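Local coordinates for protein bifunctional endo-1,4-beta-xylanase A (Neocallimastix patriciarum, PDB 2VG9) that cleaves internal beta-1,4-xylosidic bonds of xylan as a family 11 glycoside hydrolase with a beta jelly roll fold, here in a loop-swap variant, at residues 98-108 against 185-193. Numbering follows the deposited sequence.
Sequences WFQNRGLNGVP and GWGIGNLYE
Phe99 of strand 89-100 packs against 188-191, where strand 190-200 begins. Its CB lies 3.6 Å from Gly189 N, and Phe99 CG is also near that atom. CG sits beside the backbone N (chi1 -51°), which carries the ring past Gly189. Phe99 CE2 reaches Ile188 CD1 at 3.8 Å, while Ile188 CG2 stands over one face, offset toward the rim and nearest Phe99 CD2. At the ring edge, Phe99 CE1 lies 4.0 Å from Leu191 CD1, with Phe99 CD1 nearly as close. Beyond these, the ring meets Phe178 of helix 174-182 edge-to-face. With an alanine here, Ile188 and Leu191 would probably lose the ring they pack on, opening a gap toward Phe178.

The backbones are antiparallel. Gln100 and Asn190 form a hydrogen-bonded pair, with Gln100 N to Asn190 O and Asn190 N to Gln100 O both 2.8 Å. Tyr192 N also donates a hydrogen bond to Trp98 O. Gly189 runs close to Gln100 O, where a CB would clash. Val107 CG1 packs 3.5 Å from Gly189 N, and one water joins that N to Pro108 O and Gly187 O. Main-chain polar bonds thus join the strand ends, while loop 101-108 packs on the residues leading into strand 190-200; the Phe99 side is apolar.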
ATOM      1  N   TRP A  98       2.812   7.454   0.757  1.00  9.94           N
ATOM      2  CA  TRP A  98       3.022   8.632  -0.126  1.00 10.32           C
ATOM      3  C   TRP A  98       4.347   9.333   0.125  1.00 11.06           C
ATOM      4  O   TRP A  98       4.888   9.273   1.248  1.00 11.21           O
ATOM      5  CB  TRP A  98       1.884   9.655   0.060  1.00 10.86           C
ATOM      6  CG  TRP A  98       0.505   9.160  -0.348  1.00 10.87           C
ATOM      7  CD1 TRP A  98      -0.275   8.258   0.319  1.00 10.88           C
ATOM      8  CD2 TRP A  98      -0.247   9.571  -1.493  1.00  9.85           C
ATOM      9  NE1 TRP A  98      -1.459   8.081  -0.342  1.00 11.55           N
ATOM     10  CE2 TRP A  98      -1.466   8.864  -1.465  1.00 11.86           C
ATOM     11  CE3 TRP A  98      -0.009  10.467  -2.540  1.00  8.57           C
ATOM     12  CZ2 TRP A  98      -2.456   9.020  -2.462  1.00 11.22           C
ATOM     13  CZ3 TRP A  98      -0.959  10.616  -3.512  1.00 12.31           C
ATOM     14  CH2 TRP A  98      -2.190   9.895  -3.467  1.00 11.59           C
ATOM     15  N   PHE A  99       4.879   9.999  -0.911  1.00 12.40           N
ATOM     16  CA  PHE A  99       5.900  11.046  -0.723  1.00 12.73           C
ATOM     17  C   PHE A  99       5.191  12.390  -0.920  1.00 14.06           C
ATOM     18  O   PHE A  99       4.659  12.682  -2.008  1.00 13.15           O
ATOM     19  CB  PHE A  99       7.099  10.958  -1.700  1.00 12.53           C
ATOM     20  CG  PHE A  99       7.763   9.595  -1.780  1.00 12.51           C
ATOM     21  CD1 PHE A  99       7.855   8.752  -0.652  1.00 10.38           C
ATOM     22  CD2 PHE A  99       8.317   9.155  -2.995  1.00 12.28           C
ATOM     23  CE1 PHE A  99       8.475   7.494  -0.741  1.00 13.11           C
ATOM     24  CE2 PHE A  99       8.941   7.909  -3.076  1.00 12.46           C
ATOM     25  CZ  PHE A  99       9.017   7.069  -1.934  1.00 10.57           C
ATOM     26  N   GLN A 100       5.158  13.176   0.150  1.00 14.91           N
ATOM     27  CA  GLN A 100       4.469  14.456   0.178  1.00 16.97           C
ATOM     28  C   GLN A 100       5.395  15.491  -0.459  1.00 17.96           C
ATOM     29  O   GLN A 100       6.605  15.515  -0.185  1.00 18.18           O
ATOM     30  CB  GLN A 100       4.147  14.845   1.626  1.00 17.49           C
ATOM     31  CG  GLN A 100       3.444  16.233   1.834  1.00 19.37           C
ATOM     32  CD  GLN A 100       2.059  16.342   1.177  1.00 21.32           C
ATOM     33  OE1 GLN A 100       1.939  16.726   0.017  1.00 24.45           O
ATOM     34  NE2 GLN A 100       1.013  16.056   1.942  1.00 24.42           N
ATOM     35  N   ASN A 101       4.836  16.322  -1.319  1.00 19.22           N
ATOM     36  CA  ASN A 101       5.606  17.388  -1.948  1.00 21.19           C
ATOM     37  C   ASN A 101       5.170  18.796  -1.510  1.00 22.87           C
ATOM     38  O   ASN A 101       5.608  19.779  -2.099  1.00 23.47           O
ATOM     39  CB  ASN A 101       5.549  17.254  -3.477  1.00 20.42           C
ATOM     40  CG  ASN A 101       4.213  17.653  -4.047  1.00 20.33           C
ATOM     41  OD1 ASN A 101       3.197  17.624  -3.358  1.00 19.12           O
ATOM     42  ND2 ASN A 101       4.205  18.044  -5.326  1.00 18.88           N
ATOM     43  N   ARG A 102       4.294  18.896  -0.516  1.00 24.65           N
ATOM     44  CA  ARG A 102       3.903  20.206   0.027  1.00 28.06           C
ATOM     45  C   ARG A 102       5.168  20.923   0.486  1.00 28.19           C
ATOM     46  O   ARG A 102       5.988  20.344   1.196  1.00 28.75           O
ATOM     47  CB  ARG A 102       2.885  20.069   1.171  1.00 27.70           C
ATOM     48  CG  ARG A 102       2.364  21.422   1.711  1.00 30.18           C
ATOM     49  CD  ARG A 102       1.368  21.252   2.860  1.00 31.63           C
ATOM     50  NE  ARG A 102      -0.014  20.992   2.405  1.00 39.03           N
ATOM     51  CZ  ARG A 102      -0.730  19.900   2.698  1.00 41.04           C
ATOM     52  NH1 ARG A 102      -0.217  18.924   3.460  1.00 41.84           N
ATOM     53  NH2 ARG A 102      -1.974  19.785   2.234  1.00 41.61           N
ATOM     54  N   GLY A 103       5.355  22.151   0.005  1.00 29.47           N
ATOM     55  CA  GLY A 103       6.530  22.963   0.338  1.00 30.03           C
ATOM     56  C   GLY A 103       7.786  22.669  -0.457  1.00 30.87           C
ATOM     57  O   GLY A 103       8.850  23.240  -0.171  1.00 31.52           O
ATOM     58  N   LEU A 104       7.692  21.792  -1.453  1.00 30.98           N
ATOM     59  CA  LEU A 104       8.901  21.309  -2.128  1.00 31.50           C
ATOM     60  C   LEU A 104       8.897  21.663  -3.594  1.00 32.90           C
ATOM     61  O   LEU A 104       7.841  21.630  -4.260  1.00 34.17           O
ATOM     62  CB  LEU A 104       9.090  19.793  -1.960  1.00 30.95           C
ATOM     63  CG  LEU A 104       9.266  19.159  -0.571  1.00 28.71           C
ATOM     64  CD1 LEU A 104       9.469  17.670  -0.728  1.00 23.43           C
ATOM     65  CD2 LEU A 104      10.438  19.772   0.215  1.00 26.95           C
ATOM     66  N   ASN A 105      10.079  21.994  -4.110  1.00 33.56           N
ATOM     67  CA  ASN A 105      10.180  22.512  -5.482  1.00 33.68           C
ATOM     68  C   ASN A 105      10.596  21.531  -6.549  1.00 32.34           C
ATOM     69  O   ASN A 105      11.645  20.906  -6.443  1.00 33.57           O
ATOM     70  CB  ASN A 105      11.080  23.745  -5.514  1.00 34.72           C
ATOM     71  CG  ASN A 105      10.287  25.005  -5.558  1.00 36.89           C
ATOM     72  OD1 ASN A 105       9.716  25.348  -6.597  1.00 41.65           O
ATOM     73  ND2 ASN A 105      10.207  25.696  -4.425  1.00 40.85           N
ATOM     74  N   GLY A 106       9.775  21.405  -7.588  1.00 31.21           N
ATOM     75  CA  GLY A 106      10.103  20.508  -8.706  1.00 29.54           C
ATOM     76  C   GLY A 106      10.127  19.028  -8.334  1.00 28.28           C
ATOM     77  O   GLY A 106      10.823  18.213  -8.992  1.00 28.27           O
ATOM     78  N   VAL A 107       9.381  18.698  -7.271  1.00 25.97           N
ATOM     79  CA  VAL A 107       9.201  17.328  -6.784  1.00 23.67           C
ATOM     80  C   VAL A 107       7.736  16.922  -6.956  1.00 21.90           C
ATOM     81  O   VAL A 107       6.848  17.645  -6.540  1.00 22.09           O
ATOM     82  CB  VAL A 107       9.520  17.217  -5.264  1.00 24.09           C
ATOM     83  CG1 VAL A 107       9.376  15.764  -4.776  1.00 22.83           C
ATOM     84  CG2 VAL A 107      10.892  17.798  -4.925  1.00 24.60           C
ATOM     85  N   PRO A 108       7.469  15.727  -7.513  1.00 20.44           N
ATOM     86  CA  PRO A 108       6.063  15.316  -7.610  1.00 19.47           C
ATOM     87  C   PRO A 108       5.477  14.719  -6.312  1.00 18.57           C
ATOM     88  O   PRO A 108       6.215  14.237  -5.431  1.00 18.15           O
ATOM     89  CB  PRO A 108       6.082  14.274  -8.738  1.00 19.18           C
ATOM     90  CG  PRO A 108       7.455  13.677  -8.663  1.00 19.98           C
ATOM     91  CD  PRO A 108       8.379  14.714  -8.066  1.00 20.46           C
ATOM     92  N   GLY A 185      16.161   8.508 -11.375  1.00 16.84           N
ATOM     93  CA  GLY A 185      16.010   9.921 -11.564  1.00 16.95           C
ATOM     94  C   GLY A 185      14.660  10.422 -11.132  1.00 16.51           C
ATOM     95  O   GLY A 185      14.352  11.570 -11.376  1.00 17.52           O
ATOM     96  N   TRP A 186      13.837   9.573 -10.511  1.00 15.66           N
ATOM     97  CA  TRP A 186      12.511  10.006 -10.110  1.00 15.35           C
ATOM     98  C   TRP A 186      12.576  10.881  -8.874  1.00 15.54           C
ATOM     99  O   TRP A 186      13.355  10.611  -7.962  1.00 15.82           O
ATOM    100  CB  TRP A 186      11.571   8.819  -9.858  1.00 14.76           C
ATOM    101  CG  TRP A 186      11.548   7.803 -10.986  1.00 13.81           C
ATOM    102  CD1 TRP A 186      11.922   8.000 -12.282  1.00 14.32           C
ATOM    103  CD2 TRP A 186      11.064   6.464 -10.907  1.00 12.58           C
ATOM    104  NE1 TRP A 186      11.726   6.852 -13.008  1.00 15.74           N
ATOM    105  CE2 TRP A 186      11.216   5.885 -12.178  1.00 12.16           C
ATOM    106  CE3 TRP A 186      10.535   5.689  -9.868  1.00 12.79           C
ATOM    107  CZ2 TRP A 186      10.850   4.564 -12.450  1.00 14.12           C
ATOM    108  CZ3 TRP A 186      10.176   4.370 -10.134  1.00 14.97           C
ATOM    109  CH2 TRP A 186      10.356   3.814 -11.406  1.00 13.00           C
ATOM    110  N   GLY A 187      11.760  11.930  -8.853  1.00 15.05           N
ATOM    111  CA  GLY A 187      11.719  12.857  -7.712  1.00 14.81           C
ATOM    112  C   GLY A 187      11.120  12.221  -6.453  1.00 14.87           C
ATOM    113  O   GLY A 187      10.100  11.518  -6.546  1.00 13.29           O
ATOM    114  N   ILE A 188      11.759  12.485  -5.300  1.00 13.78           N
ATOM    115  CA  ILE A 188      11.427  11.877  -4.002  1.00 14.65           C
ATOM    116  C   ILE A 188      11.133  12.941  -2.951  1.00 13.65           C
ATOM    117  O   ILE A 188      12.045  13.658  -2.531  1.00 12.67           O
ATOM    118  CB  ILE A 188      12.604  11.001  -3.451  1.00 15.53           C
ATOM    119  CG1 ILE A 188      13.119   9.991  -4.507  1.00 18.39           C
ATOM    120  CG2 ILE A 188      12.220  10.345  -2.084  1.00 15.45           C
ATOM    121  CD1 ILE A 188      12.156   8.799  -4.809  1.00 16.91           C
ATOM    122  N   GLY A 189       9.862  13.043  -2.559  1.00 12.15           N
ATOM    123  CA  GLY A 189       9.415  14.007  -1.548  1.00 12.68           C
ATOM    124  C   GLY A 189       9.538  13.479  -0.127  1.00 11.72           C
ATOM    125  O   GLY A 189      10.297  12.552   0.132  1.00 11.55           O
ATOM    126  N   ASN A 190       8.794  14.075   0.794  1.00 12.44           N
ATOM    127  CA  ASN A 190       8.939  13.739   2.227  1.00 12.83           C
ATOM    128  C   ASN A 190       8.092  12.505   2.567  1.00 11.72           C
ATOM    129  O   ASN A 190       6.969  12.377   2.096  1.00 11.47           O
ATOM    130  CB  ASN A 190       8.503  14.910   3.101  1.00 11.24           C
ATOM    131  CG  ASN A 190       9.426  16.129   2.989  1.00 14.61           C
ATOM    132  OD1 ASN A 190      10.640  16.003   2.811  1.00 13.96           O
ATOM    133  ND2 ASN A 190       8.840  17.321   3.130  1.00 13.50           N
ATOM    134  N   LEU A 191       8.617  11.614   3.396  1.00 11.35           N
ATOM    135  CA  LEU A 191       7.902  10.369   3.666  1.00 11.04           C
ATOM    136  C   LEU A 191       6.637  10.569   4.530  1.00 11.78           C
ATOM    137  O   LEU A 191       6.717  10.967   5.684  1.00 13.49           O
ATOM    138  CB  LEU A 191       8.849   9.334   4.272  1.00 10.13           C
ATOM    139  CG  LEU A 191       8.271   7.928   4.496  1.00  9.22           C
ATOM    140  CD1 LEU A 191       7.733   7.275   3.145  1.00  3.05           C
ATOM    141  CD2 LEU A 191       9.391   7.105   5.138  1.00  5.92           C
ATOM    142  N   TYR A 192       5.474  10.282   3.959  1.00 12.01           N
ATOM    143  CA  TYR A 192       4.215  10.376   4.658  1.00 12.50           C
ATOM    144  C   TYR A 192       3.976   9.199   5.617  1.00 11.80           C
ATOM    145  O   TYR A 192       3.654   9.410   6.772  1.00 11.54           O
ATOM    146  CB  TYR A 192       3.089  10.487   3.617  1.00 13.51           C
ATOM    147  CG  TYR A 192       1.676  10.538   4.165  1.00 15.65           C
ATOM    148  CD1 TYR A 192       1.238  11.657   4.880  1.00 21.66           C
ATOM    149  CD2 TYR A 192       0.768   9.495   3.947  1.00 12.75           C
ATOM    150  CE1 TYR A 192      -0.055  11.746   5.385  1.00 20.71           C
ATOM    151  CE2 TYR A 192      -0.562   9.572   4.451  1.00 18.59           C
ATOM    152  CZ  TYR A 192      -0.956  10.714   5.168  1.00 19.44           C
ATOM    153  OH  TYR A 192      -2.229  10.867   5.701  1.00 21.04           O
ATOM    154  N   GLU A 193       4.089   7.965   5.115  1.00 11.70           N
ATOM    155  CA  GLU A 193       3.833   6.737   5.895  1.00 10.22           C
ATOM    156  C   GLU A 193       4.405   5.534   5.158  1.00  9.78           C
ATOM    157  O   GLU A 193       4.754   5.620   3.970  1.00  8.96           O
ATOM    158  CB  GLU A 193       2.331   6.487   6.024  1.00 10.32           C
ATOM    159  CG  GLU A 193       1.732   6.034   4.666  1.00 10.84           C
ATOM    160  CD  GLU A 193       0.221   5.918   4.676  1.00 11.05           C
ATOM    161  OE1 GLU A 193      -0.352   5.533   5.716  1.00 11.36           O
ATOM    162  OE2 GLU A 193      -0.393   6.225   3.640  1.00 12.71           O
TER
HETATM  163  O   HOH W   1       6.189  18.093   2.569  1.00 23.60           O
HETATM  164  O   HOH W   2       8.019  12.435  -4.593  1.00 16.08           O